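PDB 6GRI: microcin B17-processing protein McbD from Escherichia coli, which is the YcaO-family cyclodehydratase subunit of the microcin B17 synthetase, needed to process the inactive McbA precursor into the active antibiotic peptide. Local coordinates for the interface of chains B and A. Coordinates in Å, arbitrary orientation; residue numbers count along the deposited sequence, not the author numbering. Chains: chain A, Microcin B17-processing protein McbD; chain B, Microcin B17-processing protein McbC.

The interface of chains B and A. Residues chain B 250, 252; chain A 21, 23, 28, 47.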
loop_
_atom_site.group_PDB
_atom_site.type_symbol
_atom_site.label_atom_id
_atom_site.label_comp_id
_atom_site.label_asym_id
_atom_site.label_seq_id
_atom_site.Cartn_x
_atom_site.Cartn_y
_atom_site.Cartn_z
ATOM N N ASP B 250 -13.614 7.989 18.054
ATOM C CA ASP B 250 -12.230 8.292 17.734
ATOM C C ASP B 250 -11.835 7.412 16.549
ATOM O O ASP B 250 -11.778 6.190 16.655
ATOM C CB ASP B 250 -11.339 7.990 18.935
ATOM C CG ASP B 250 -10.020 8.713 18.876
ATOM O OD1 ASP B 250 -9.480 8.963 17.771
ATOM O OD2 ASP B 250 -9.510 9.057 19.956
ATOM N N ARG B 252 -9.061 6.980 15.034
ATOM C CA ARG B 252 -7.786 6.285 15.261
ATOM C C ARG B 252 -7.953 4.871 15.821
ATOM O O ARG B 252 -7.040 4.055 15.716
ATOM C CB ARG B 252 -6.929 7.065 16.250
ATOM C CG ARG B 252 -6.506 8.453 15.813
ATOM C CD ARG B 252 -5.826 9.183 16.959
ATOM N NE ARG B 252 -6.765 9.570 18.016
ATOM C CZ ARG B 252 -6.447 10.315 19.075
ATOM N NH1 ARG B 252 -5.209 10.783 19.234
ATOM N NH2 ARG B 252 -7.374 10.614 19.975
ATOM N N LYS A 21 -9.247 3.832 22.233
ATOM C CA LYS A 21 -10.508 4.123 22.920
ATOM C C LYS A 21 -11.656 4.417 21.943
ATOM O O LYS A 21 -11.450 5.068 20.925
ATOM C CB LYS A 21 -10.307 5.304 23.865
ATOM C CG LYS A 21 -9.648 6.508 23.212
ATOM C CD LYS A 21 -9.977 7.794 23.953
ATOM C CE LYS A 21 -9.884 9.013 23.052
ATOM N NZ LYS A 21 -8.516 9.610 23.027
ATOM N N ASN A 23 -14.494 6.317 22.584
ATOM C CA ASN A 23 -15.039 7.664 22.796
ATOM C C ASN A 23 -13.976 8.701 22.505
ATOM O O ASN A 23 -12.964 8.748 23.191
ATOM C CB ASN A 23 -15.499 7.766 24.259
ATOM C CG ASN A 23 -16.097 9.118 24.628
ATOM O OD1 ASN A 23 -16.011 10.104 23.893
ATOM N ND2 ASN A 23 -16.706 9.159 25.811
ATOM N N THR A 28 -6.811 10.225 26.380
ATOM C CA THR A 28 -5.849 9.242 25.936
ATOM C C THR A 28 -5.034 8.811 27.155
ATOM O O THR A 28 -4.603 9.649 27.930
ATOM C CB THR A 28 -4.896 9.839 24.886
ATOM O OG1 THR A 28 -5.626 10.182 23.702
ATOM C CG2 THR A 28 -3.792 8.868 24.529
ATOM N N THR A 47 -3.609 13.793 23.789
ATOM C CA THR A 47 -2.803 12.694 23.230
ATOM C C THR A 47 -1.276 12.864 23.375
ATOM O O THR A 47 -0.610 11.991 23.942
ATOM C CB THR A 47 -3.224 12.398 21.764
ATOM O OG1 THR A 47 -4.494 11.744 21.778
ATOM C CG2 THR A 47 -2.245 11.479 21.055
#
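B:Asp250 and B:Arg252 meet A:Lys21 and A:Thr47 in a small polar, charged patch between two different subunits of the McbBCD synthetase. It helps join McbC, a nitroreductase-family protein, to McbD, the YcaO-family subunit. Both McbC residues lie in a loop between helix 240-246 and strand 254-263. They are also paired with each other within McbC. B:Arg252 grips the carboxylate of B:Asp250 side-on. NE of B:Arg252 binds OD1 of B:Asp250 at 2.8 Å, in the guanidinium plane and on the syn side of the oxygen. NH2 of B:Arg252 forms a salt bridge to OD2 of B:Asp250 at 2.6 Å, using the syn lone pair of that oxygen, with OD2 tilted from the guanidinium plane. The two bonds limit rotation of the guanidinium. The bend of the arginine chain at chi3 (-71°) brings NE and NH2 alongside the carboxylate and leaves NH1 facing A:Thr47.

The other terminal nitrogen of the guanidinium, NH1, points to McbD. The end of the arginine meets the threonine hydroxyl head-on. NH1 of B:Arg252 donates to the hydroxyl OG1 of A:Thr47 at 2.8 Å, and this oxygen lies in the guanidinium plane. A:Thr47 is the first residue of helix 47-66. OG1 of A:Thr47 also hydrogen-bonds OG1 of A:Thr28, at the start of strand 28-33, at 2.7 Å. This second-shell hydroxyl helps position the threonine oxygen that receives the arginine.

A:Lys21 comes from a loop of McbD and crosses B:Asp250 obliquely. The end of the lysine lies alongside OD2, with CE and NZ both near it. The bend at chi4 (-89°) carries NZ past the oxygen and does not point it there. NZ of A:Lys21 forms a lateral salt bridge to OD2 of B:Asp250 at 3.3 Å. OD2 is therefore shared between a lysine of McbD and an arginine of McbC. NZ of A:Lys21 is also 3.4 Å from NH2 of B:Arg252. The carboxylate probably offsets the repulsion between these two cationic groups. Nearer the backbone, CB of B:Asp250 packs 3.5 Å from the carbonyl O of A:Lys21.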